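Local coordinates for sporulation inhibitor of replication protein SirA (Bacillus subtilis, PDB 4TPS), which inhibits the initiation of DNA replication during sporulation by binding domain I of the initiator DnaA, which keeps the cell diploid, at residues A[14-19]-A[131-136]; A[26-31]-A[142-147]; A[87-92]-A[119-124]; A[96-101]-A[109-114]. One frame throughout, in Å; residues are numbered along the deposited sequence.

All four contacts hang on one antiparallel sheet, in two pairs. Contact 1 joins strand 9-16 to strand 132-136, and contact 2 packs helix 28-39 against the next strand, 141-144; their centres are about 7 Å apart, and Phe132 O and Leu145 N lie 3.0 Å apart. Contacts 3 and 4, also about 7 Å apart between centres, share the other half: strand 86-90 pairs with strand 96-103 of the hairpin in contact 4, while Phe121 packs on Phe100. Contacts 2 and 3 are about 21 Å apart between centres yet touch through Leu145 and Phe122. A beta-mercaptoethanol, probably from the crystallisation liquor, is bonded to Cys131 in contact 1.

Contact 1: A[14-19]-A[131-136]; sequences YLIKEE and CFLAMD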
# COMPACT_ATOMS: atom_id res chain seq x y z
N TYR A 14 7.74 3.77 -2.18
CA TYR A 14 7.43 2.39 -1.75
C TYR A 14 7.56 1.41 -2.90
O TYR A 14 7.40 1.77 -4.06
CB TYR A 14 5.98 2.33 -1.21
CG TYR A 14 5.77 3.00 0.12
CD1 TYR A 14 5.54 4.38 0.21
CD2 TYR A 14 5.70 2.25 1.27
CE1 TYR A 14 5.29 4.98 1.44
CE2 TYR A 14 5.45 2.84 2.52
CZ TYR A 14 5.26 4.20 2.59
OH TYR A 14 5.02 4.79 3.78
N LEU A 15 7.90 0.16 -2.54
CA LEU A 15 8.01 -0.94 -3.46
C LEU A 15 6.65 -1.67 -3.46
O LEU A 15 6.29 -2.34 -2.46
CB LEU A 15 9.12 -1.87 -3.01
CG LEU A 15 9.47 -2.98 -3.97
CD1 LEU A 15 9.70 -2.47 -5.38
CD2 LEU A 15 10.66 -3.79 -3.47
N ILE A 16 5.88 -1.45 -4.50
CA ILE A 16 4.47 -1.92 -4.56
C ILE A 16 4.47 -3.39 -5.05
O ILE A 16 5.20 -3.77 -5.96
CB ILE A 16 3.61 -1.06 -5.50
CG1 ILE A 16 3.71 0.44 -5.19
CG2 ILE A 16 2.14 -1.53 -5.51
CD1 ILE A 16 3.36 0.79 -3.77
N LYS A 17 3.64 -4.22 -4.41
CA LYS A 17 3.46 -5.56 -4.90
C LYS A 17 2.82 -5.57 -6.26
O LYS A 17 1.89 -4.78 -6.57
CB LYS A 17 2.64 -6.36 -3.92
CG LYS A 17 3.33 -6.72 -2.61
CD LYS A 17 2.44 -7.56 -1.72
CE LYS A 17 3.11 -8.07 -0.45
NZ LYS A 17 2.09 -8.80 0.35
N GLU A 18 3.32 -6.48 -7.09
CA GLU A 18 2.83 -6.68 -8.44
C GLU A 18 1.30 -6.76 -8.57
O GLU A 18 0.71 -6.14 -9.43
CB GLU A 18 3.46 -8.00 -8.95
CG GLU A 18 4.90 -7.83 -9.40
CD GLU A 18 6.01 -7.90 -8.34
OE1 GLU A 18 5.73 -7.73 -7.14
OE2 GLU A 18 7.20 -8.11 -8.75
N GLU A 19 0.65 -7.47 -7.64
CA GLU A 19 -0.77 -7.65 -7.76
C GLU A 19 -1.50 -6.31 -7.68
O GLU A 19 -2.49 -6.07 -8.36
CB GLU A 19 -1.23 -8.63 -6.66
CG GLU A 19 -2.69 -8.82 -6.51
CD GLU A 19 -3.02 -9.86 -5.44
OE1 GLU A 19 -2.32 -9.92 -4.38
OE2 GLU A 19 -4.00 -10.62 -5.67
N CYS A 131 8.81 -1.57 -9.85
CA CYS A 131 7.66 -1.40 -8.97
C CYS A 131 7.78 -0.33 -7.91
O CYS A 131 6.94 -0.32 -6.95
CB CYS A 131 7.39 -2.73 -8.25
SG CYS A 131 6.92 -4.02 -9.45
N PHE A 132 8.77 0.57 -8.01
CA PHE A 132 8.84 1.67 -7.04
C PHE A 132 7.90 2.78 -7.47
O PHE A 132 7.93 3.27 -8.58
CB PHE A 132 10.25 2.22 -6.91
CG PHE A 132 11.21 1.31 -6.16
CD1 PHE A 132 11.12 1.20 -4.77
CD2 PHE A 132 12.16 0.57 -6.84
CE1 PHE A 132 12.01 0.38 -4.10
CE2 PHE A 132 13.03 -0.30 -6.16
CZ PHE A 132 12.96 -0.38 -4.80
N LEU A 133 7.04 3.17 -6.54
CA LEU A 133 6.15 4.33 -6.66
C LEU A 133 6.65 5.47 -5.77
O LEU A 133 6.73 5.33 -4.56
CB LEU A 133 4.77 3.90 -6.22
CG LEU A 133 3.65 4.92 -6.41
CD1 LEU A 133 3.34 5.10 -7.92
CD2 LEU A 133 2.38 4.44 -5.69
N ALA A 134 7.03 6.59 -6.39
CA ALA A 134 7.62 7.73 -5.67
C ALA A 134 6.55 8.82 -5.60
O ALA A 134 5.89 9.12 -6.60
CB ALA A 134 8.83 8.26 -6.47
N MET A 135 6.41 9.47 -4.44
CA MET A 135 5.34 10.40 -4.26
C MET A 135 5.84 11.58 -3.43
O MET A 135 6.39 11.37 -2.33
CB MET A 135 4.26 9.72 -3.43
CG MET A 135 3.54 8.54 -4.12
SD MET A 135 2.63 7.47 -2.99
CE MET A 135 3.94 6.48 -2.31
N ASP A 136 5.61 12.80 -3.95
CA ASP A 136 5.86 14.05 -3.18
C ASP A 136 4.49 14.63 -2.81
O ASP A 136 3.75 15.08 -3.68
CB ASP A 136 6.71 15.01 -4.01
CG ASP A 136 7.09 16.27 -3.23
OD1 ASP A 136 6.33 16.70 -2.37
OD2 ASP A 136 8.19 16.89 -3.49
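Three backbone hydrogen bonds tie the end of strand 9-16 to the start of strand 132-136. Tyr14 and Leu133 form an antiparallel hydrogen-bonded pair: Tyr14 N donates a hydrogen bond to Leu133 O at 3.0 Å, in the plane of that carbonyl, and Leu133 N donates one to Tyr14 O at 2.9 Å, almost along the C=O axis. One step on, Ile16 N reaches Cys131 O at 2.9 Å from above the carbonyl plane. Between these bonds Phe132 CA also leans on Tyr14 O.

The apolar contacts divide between the two sides of the sheet. On one, Leu15 and Phe132 are a non-hydrogen-bonded pair. With CG anti to the backbone N (chi1 -173°), Leu15 sets CD1 squarely over the Phe132 ring, 3.8 Å from its centroid and 7° off the normal, a CH-pi contact that a branched aliphatic chain suits well. The same methyl touches Cys131 CB. On the other side, Ile16 and Leu133 cross obliquely, CG1 of the former against CB of the latter, and the methyl CE of Met135, swung round by a bend at chi3, meets Tyr14 CD1 at 3.6 Å. Tyr14 OH is hydrogen-bonded to His39, so a tyrosine can be buried here without wasting its hydroxyl.

Beyond the last bridge, Cys131 SG carries a covalently linked beta-mercaptoethanol, probably from the crystallisation liquor, next to the carboxylate of Glu18. This is antiparallel pairing of strands more than a hundred residues apart in the chain: strand 132-136 bridges strands 9-16 and 141-144 in the sheet of this alpha-beta protein, with Phe35 of helix 28-39 packed on the Tyr14, Ile16 and Met135 side.

Contact 2: A[26-31]-A[142-147]; sequences GRESVM and YGWLNP
The first turn of helix 28-39 packs against strand 141-144 without backbone pairing, the nearest CA atoms, those of Glu28 and Gly143, being 7.7 Å apart, so that side chains must span the gap. Glu28 does so with its polar end. Its CG is anti to the carbonyl carbon and the chain bends at chi2, which brings OE2 to the indole edge of Trp144. Trp144 NE1 donates to Glu28 OE2 over 3.0 Å in a nearly straight bond (170°), with the oxygen in the ring plane but the N-H arriving from above the carboxylate plane; the two planes stand 79° apart. Gly26 N makes a weak bond to the same OE2, so the carboxylate oxygen is held from two directions, and its charge would probably polarise the indole N-H.

The six-membered ring of Trp144 is also touched: Met31 CE, carried there by a flexible chain bent at chi3, lies 3.8 Å from Trp144 CZ2, the two side chains crossing at about a right angle. Tyr142 takes the crowded first torsion (chi1 63°), and its OH lies 3.2 Å from Ser29 CB, where a small residue lets the phenol end come close to the helix.

Tyr142 also stacks on Phe32 of the same helix and packs on Met135, while Trp144 lies on Ile16 and Leu133. The two aromatics thus join helix 28-39 to strands 132-136 and 9-16.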
# COMPACT_ATOMS: atom_id res chain seq x y z
N GLY A 26 -3.33 2.84 -14.14
CA GLY A 26 -4.28 3.84 -14.61
C GLY A 26 -5.15 4.49 -13.54
O GLY A 26 -6.01 5.31 -13.85
N ARG A 27 -4.96 4.07 -12.31
CA ARG A 27 -5.70 4.59 -11.17
C ARG A 27 -4.73 4.85 -10.04
O ARG A 27 -5.09 4.74 -8.84
CB ARG A 27 -6.77 3.55 -10.75
CG ARG A 27 -7.89 3.30 -11.72
CD ARG A 27 -9.04 2.66 -10.97
NE ARG A 27 -8.78 1.25 -10.65
CZ ARG A 27 -9.29 0.58 -9.61
NH1 ARG A 27 -10.11 1.14 -8.72
NH2 ARG A 27 -8.97 -0.70 -9.47
N GLU A 28 -3.49 5.22 -10.36
CA GLU A 28 -2.45 5.39 -9.34
C GLU A 28 -2.75 6.51 -8.33
O GLU A 28 -2.22 6.53 -7.17
CB GLU A 28 -1.06 5.58 -9.96
CG GLU A 28 -0.55 4.31 -10.68
CD GLU A 28 -0.96 4.16 -12.12
OE1 GLU A 28 -1.81 5.00 -12.59
OE2 GLU A 28 -0.41 3.21 -12.75
N SER A 29 -3.61 7.46 -8.73
CA SER A 29 -4.05 8.49 -7.77
C SER A 29 -4.68 7.88 -6.52
O SER A 29 -4.56 8.42 -5.45
CB SER A 29 -5.04 9.43 -8.46
OG SER A 29 -6.23 8.72 -8.79
N VAL A 30 -5.31 6.72 -6.63
CA VAL A 30 -5.95 6.11 -5.48
C VAL A 30 -4.90 5.62 -4.50
O VAL A 30 -5.07 5.72 -3.30
CB VAL A 30 -6.82 4.93 -5.92
CG1 VAL A 30 -7.45 4.22 -4.71
CG2 VAL A 30 -7.91 5.49 -6.78
N MET A 31 -3.78 5.13 -5.02
CA MET A 31 -2.68 4.70 -4.15
C MET A 31 -2.02 5.93 -3.53
O MET A 31 -1.76 5.94 -2.35
CB MET A 31 -1.60 3.87 -4.89
CG MET A 31 -2.02 2.43 -5.09
SD MET A 31 -0.72 1.35 -5.64
CE MET A 31 -0.52 2.00 -7.28
N TYR A 142 3.78 12.49 -8.51
CA TYR A 142 3.93 11.09 -8.18
C TYR A 142 3.95 10.25 -9.43
O TYR A 142 3.43 10.63 -10.47
CB TYR A 142 2.83 10.60 -7.22
CG TYR A 142 1.42 10.65 -7.76
CD1 TYR A 142 0.88 9.59 -8.48
CD2 TYR A 142 0.68 11.82 -7.68
CE1 TYR A 142 -0.40 9.68 -9.01
CE2 TYR A 142 -0.56 11.92 -8.22
CZ TYR A 142 -1.11 10.84 -8.86
OH TYR A 142 -2.39 10.92 -9.42
N GLY A 143 4.56 9.07 -9.32
CA GLY A 143 4.61 8.15 -10.43
C GLY A 143 5.55 7.00 -10.22
O GLY A 143 6.33 6.97 -9.28
N TRP A 144 5.52 6.05 -11.16
CA TRP A 144 6.42 4.92 -11.13
C TRP A 144 7.79 5.41 -11.56
O TRP A 144 7.90 6.31 -12.42
CB TRP A 144 5.96 3.83 -12.12
CG TRP A 144 4.61 3.29 -11.80
CD1 TRP A 144 3.45 3.56 -12.48
CD2 TRP A 144 4.26 2.41 -10.72
NE1 TRP A 144 2.42 2.87 -11.90
CE2 TRP A 144 2.87 2.19 -10.81
CE3 TRP A 144 4.99 1.77 -9.70
CZ2 TRP A 144 2.18 1.37 -9.91
CZ3 TRP A 144 4.32 0.98 -8.77
CH2 TRP A 144 2.93 0.77 -8.89
N LEU A 145 8.81 4.76 -11.02
CA LEU A 145 10.13 4.89 -11.52
C LEU A 145 10.29 3.90 -12.67
O LEU A 145 10.53 2.72 -12.47
CB LEU A 145 11.19 4.75 -10.43
CG LEU A 145 11.00 5.67 -9.23
CD1 LEU A 145 12.05 5.42 -8.13
CD2 LEU A 145 10.95 7.12 -9.70
N ASN A 146 10.17 4.41 -13.88
CA ASN A 146 10.03 3.54 -15.07
C ASN A 146 11.43 3.19 -15.58
O ASN A 146 12.21 4.11 -15.79
CB ASN A 146 9.24 4.31 -16.14
CG ASN A 146 9.04 3.53 -17.44
OD1 ASN A 146 9.50 2.40 -17.63
ND2 ASN A 146 8.33 4.17 -18.36
N PRO A 147 11.75 1.88 -15.74
CA PRO A 147 13.07 1.48 -16.33
C PRO A 147 13.27 1.67 -17.83
O PRO A 147 12.28 1.81 -18.59
CB PRO A 147 13.21 0.00 -15.98
CG PRO A 147 11.96 -0.41 -15.33
CD PRO A 147 11.01 0.74 -15.17

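Contact 3: A[87-92]-A[119-124]; sequences YRIALP and TIFFEV
Ile89 points from strand 86-90 at the tip of the Phe121 ring, the two side chains meeting end to end. Its CG1 sits in the crowded position between the backbone N and the carbonyl carbon (chi1 67°), and that choice sets both branches against the end of the ring: Ile89 CG2 touches Phe121 CZ at 3.7 Å, while Ile89 CD1 comes within 3.8 Å of Phe121 CE2. A beta-branched residue is well matched to this task, since it extends from a strand and still offers two separate methyls to one aromatic neighbour.

CD1 of Ile89 serves a second partner, reaching Ile120 CG2 at 4.0 Å on the adjoining residue of the helix; these two isoleucines cross obliquely. Further along, Leu91 and Ile120 slide past each other in opposite directions, and their terminal methyls, Leu91 CD2 and Ile120 CD1, are only 3.5 Å apart, tighter than ordinary van der Waals contact. At the other end Tyr87 contributes its CB, 4.2 Å from Phe121 CE1, before its ring turns away and its hydroxyl finds His68 and Lys72.

Phe121 also meets Phe100 and touches Leu71, and Ile120 touches Leu75, both leucines being on helix 64-75. The side-chain contacts are all between carbons, as suits the buried side of a sheet, whereas Arg88 points away from the helix. A helix packed on one face of an antiparallel sheet, with 130° between the directions of strand 87-90 and helix 119-124, is the layered alpha-beta packing of the SirA fold.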
# COMPACT_ATOMS: atom_id res chain seq x y z
N TYR A 87 22.13 7.66 2.92
CA TYR A 87 23.13 8.09 1.95
C TYR A 87 22.91 9.53 1.61
O TYR A 87 21.81 9.94 1.41
CB TYR A 87 23.09 7.23 0.69
CG TYR A 87 23.63 5.81 0.87
CD1 TYR A 87 22.91 4.86 1.56
CD2 TYR A 87 24.86 5.43 0.34
CE1 TYR A 87 23.40 3.59 1.71
CE2 TYR A 87 25.34 4.14 0.47
CZ TYR A 87 24.62 3.23 1.18
OH TYR A 87 25.09 1.96 1.31
N ARG A 88 23.98 10.29 1.53
CA ARG A 88 23.89 11.71 1.22
C ARG A 88 24.88 12.00 0.11
O ARG A 88 26.04 11.59 0.19
CB ARG A 88 24.20 12.55 2.51
CG ARG A 88 24.38 14.05 2.32
CD ARG A 88 23.12 14.75 2.05
NE ARG A 88 23.16 16.20 2.30
CZ ARG A 88 23.76 17.12 1.55
NH1 ARG A 88 23.61 18.35 1.96
NH2 ARG A 88 24.45 16.82 0.43
N ILE A 89 24.45 12.72 -0.89
CA ILE A 89 25.27 13.06 -2.02
C ILE A 89 25.26 14.54 -2.33
O ILE A 89 24.30 15.25 -2.06
CB ILE A 89 24.86 12.30 -3.30
CG1 ILE A 89 23.48 12.73 -3.80
CG2 ILE A 89 24.88 10.81 -3.05
CD1 ILE A 89 23.08 12.06 -5.07
N ALA A 90 26.39 15.03 -2.90
CA ALA A 90 26.46 16.39 -3.44
C ALA A 90 26.89 16.26 -4.91
O ALA A 90 27.78 15.49 -5.22
CB ALA A 90 27.41 17.29 -2.64
N LEU A 91 26.13 16.88 -5.81
CA LEU A 91 26.44 16.83 -7.23
C LEU A 91 27.70 17.58 -7.61
O LEU A 91 28.03 18.58 -6.98
CB LEU A 91 25.28 17.42 -8.00
CG LEU A 91 23.94 16.73 -7.96
CD1 LEU A 91 22.99 17.53 -8.85
CD2 LEU A 91 24.15 15.33 -8.50
N PRO A 92 28.38 17.12 -8.71
CA PRO A 92 29.54 17.85 -9.21
C PRO A 92 29.18 19.26 -9.57
O PRO A 92 27.98 19.56 -9.87
CB PRO A 92 29.89 17.13 -10.51
CG PRO A 92 29.40 15.75 -10.34
CD PRO A 92 28.19 15.84 -9.44
N THR A 119 17.62 12.05 -9.28
CA THR A 119 17.70 11.14 -10.41
C THR A 119 18.80 10.10 -10.16
O THR A 119 18.67 8.96 -10.57
CB THR A 119 17.96 11.92 -11.71
OG1 THR A 119 16.80 12.73 -11.99
CG2 THR A 119 18.22 10.97 -12.86
N ILE A 120 19.89 10.50 -9.50
CA ILE A 120 20.95 9.54 -9.19
C ILE A 120 20.38 8.33 -8.39
O ILE A 120 20.66 7.17 -8.70
CB ILE A 120 22.13 10.22 -8.48
CG1 ILE A 120 22.92 11.04 -9.55
CG2 ILE A 120 23.04 9.22 -7.83
CD1 ILE A 120 24.01 11.88 -8.99
N PHE A 121 19.55 8.64 -7.40
CA PHE A 121 18.92 7.60 -6.60
C PHE A 121 17.82 6.85 -7.38
O PHE A 121 17.73 5.62 -7.31
CB PHE A 121 18.38 8.18 -5.31
CG PHE A 121 19.46 8.66 -4.35
CD1 PHE A 121 20.41 7.79 -3.88
CD2 PHE A 121 19.46 9.95 -3.87
CE1 PHE A 121 21.41 8.19 -3.00
CE2 PHE A 121 20.44 10.37 -2.99
CZ PHE A 121 21.41 9.48 -2.56
N PHE A 122 17.02 7.58 -8.14
CA PHE A 122 15.92 6.97 -8.90
C PHE A 122 16.49 6.01 -9.92
O PHE A 122 15.87 4.99 -10.21
CB PHE A 122 15.03 7.98 -9.65
CG PHE A 122 14.18 8.90 -8.76
CD1 PHE A 122 13.83 8.55 -7.48
CD2 PHE A 122 13.63 10.07 -9.30
CE1 PHE A 122 13.07 9.38 -6.70
CE2 PHE A 122 12.84 10.90 -8.52
CZ PHE A 122 12.52 10.52 -7.22
N GLU A 123 17.64 6.33 -10.51
CA GLU A 123 18.25 5.43 -11.49
C GLU A 123 18.68 4.10 -10.83
O GLU A 123 18.50 3.03 -11.41
CB GLU A 123 19.48 6.07 -12.13
CG GLU A 123 19.93 5.35 -13.36
CD GLU A 123 19.09 5.65 -14.62
OE1 GLU A 123 19.53 5.23 -15.71
OE2 GLU A 123 18.00 6.27 -14.57
N VAL A 124 19.22 4.14 -9.61
CA VAL A 124 19.56 2.89 -8.92
C VAL A 124 18.26 2.07 -8.66
O VAL A 124 18.17 0.89 -9.00
CB VAL A 124 20.27 3.20 -7.61
CG1 VAL A 124 20.46 1.96 -6.74
CG2 VAL A 124 21.63 3.86 -7.88

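Contact 4: A[96-101]-A[109-114]; sequences GHATFM and IVASGD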
# COMPACT_ATOMS: atom_id res chain seq x y z
N GLY A 96 23.78 20.60 -6.79
CA GLY A 96 22.69 20.13 -5.92
C GLY A 96 23.07 19.14 -4.83
O GLY A 96 24.24 18.79 -4.65
N HIS A 97 22.05 18.66 -4.15
CA HIS A 97 22.21 17.81 -2.96
C HIS A 97 21.05 16.86 -2.84
O HIS A 97 19.94 17.23 -3.13
CB HIS A 97 22.25 18.64 -1.65
CG HIS A 97 23.34 19.64 -1.61
ND1 HIS A 97 24.59 19.37 -1.11
CD2 HIS A 97 23.35 20.92 -2.02
CE1 HIS A 97 25.35 20.45 -1.26
NE2 HIS A 97 24.62 21.40 -1.79
N ALA A 98 21.28 15.66 -2.34
CA ALA A 98 20.14 14.75 -2.05
C ALA A 98 20.50 13.79 -0.95
O ALA A 98 21.64 13.36 -0.82
CB ALA A 98 19.69 13.98 -3.28
N THR A 99 19.49 13.47 -0.16
CA THR A 99 19.50 12.50 0.92
C THR A 99 18.59 11.37 0.62
O THR A 99 17.46 11.62 0.23
CB THR A 99 19.07 13.19 2.27
OG1 THR A 99 19.82 14.41 2.46
CG2 THR A 99 19.26 12.25 3.47
N PHE A 100 19.08 10.15 0.87
CA PHE A 100 18.33 8.87 0.65
C PHE A 100 18.30 8.14 1.97
O PHE A 100 19.36 7.92 2.58
CB PHE A 100 19.06 8.07 -0.43
CG PHE A 100 18.50 6.69 -0.70
CD1 PHE A 100 18.87 5.61 0.10
CD2 PHE A 100 17.66 6.47 -1.78
CE1 PHE A 100 18.40 4.34 -0.18
CE2 PHE A 100 17.21 5.20 -2.03
CZ PHE A 100 17.58 4.15 -1.22
N MET A 101 17.11 7.78 2.44
CA MET A 101 16.97 7.03 3.68
C MET A 101 16.13 5.77 3.40
O MET A 101 15.03 5.86 2.87
CB MET A 101 16.22 7.89 4.71
CG MET A 101 16.86 9.27 4.90
SD MET A 101 16.01 10.55 5.86
CE MET A 101 16.98 10.38 7.38
N ILE A 109 13.42 10.35 0.20
CA ILE A 109 14.44 11.12 -0.50
C ILE A 109 14.12 12.62 -0.32
O ILE A 109 13.00 13.05 -0.54
CB ILE A 109 14.52 10.75 -1.96
CG1 ILE A 109 14.99 9.28 -2.13
CG2 ILE A 109 15.40 11.71 -2.74
CD1 ILE A 109 14.76 8.69 -3.50
N VAL A 110 15.14 13.41 0.03
CA VAL A 110 15.04 14.87 0.02
C VAL A 110 16.09 15.38 -0.95
O VAL A 110 17.18 14.96 -0.90
CB VAL A 110 15.27 15.46 1.46
CG1 VAL A 110 15.25 16.99 1.41
CG2 VAL A 110 14.26 14.90 2.43
N ALA A 111 15.70 16.28 -1.86
CA ALA A 111 16.61 16.81 -2.85
C ALA A 111 16.47 18.30 -3.09
O ALA A 111 15.40 18.83 -3.03
CB ALA A 111 16.46 16.06 -4.17
N SER A 112 17.59 18.93 -3.45
CA SER A 112 17.65 20.37 -3.80
C SER A 112 18.59 20.58 -4.97
O SER A 112 19.46 19.78 -5.19
CB SER A 112 18.09 21.20 -2.61
OG SER A 112 19.40 20.95 -2.26
N GLY A 113 18.42 21.70 -5.66
CA GLY A 113 19.20 21.96 -6.83
C GLY A 113 18.68 21.25 -8.06
O GLY A 113 17.46 21.09 -8.19
N ASP A 114 19.58 20.89 -8.97
CA ASP A 114 19.24 20.26 -10.23
C ASP A 114 18.50 18.95 -9.96
O ASP A 114 18.80 18.24 -8.96
CB ASP A 114 20.52 20.00 -11.05
CG ASP A 114 21.05 21.25 -11.74
OD1 ASP A 114 20.50 22.38 -11.49
OD2 ASP A 114 21.98 21.08 -12.58
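Four backbone hydrogen bonds form the first shell, two for each hydrogen-bonded pair. His97 N donates to Ser112 O at 3.0 Å from above the carbonyl plane, and Ser112 N returns to His97 O nearly along its C=O axis. Thr99 N and Val110 O are joined over 2.8 Å in the straightest bond (169°), and Val110 N donates to Thr99 O in the plane of that carbonyl. Between these pairs Ala98 CA touches Val110 O at 3.2 Å; past them Ile109 CA touches Thr99 O.

Side chains follow. Ala98 and Ala111 face each other through CB atoms 3.9 Å apart, small enough for Phe121 and Ala117 of helix 116-128 to come close to Ala98. Phe100 CD2 meets Ile109 CG1 at 3.9 Å, the two side chains crossing obliquely on the same side. The other side is mostly polar: Ser112 OG lies 3.7 Å from His97 CB, near the plane of the imidazole, whose ND1 is bonded to Arg88.

Gly96 and Gly113 end the ladder, their CA atoms 4.0 Å apart; at these backbone angles a CB would collide with the carbonyl O before it and with the facing strand. Beyond them, Arg9 of strand 9-16 holds Gly113 O, and backbone bonds to strands 86-90 and 9-16 flank the hairpin on either side.

The chemistry implies an amphipathic hairpin: alanine, phenylalanine and isoleucine turn to the helix, while Thr99, Ser112, His97 and the apolar Val110 fill the more exposed side.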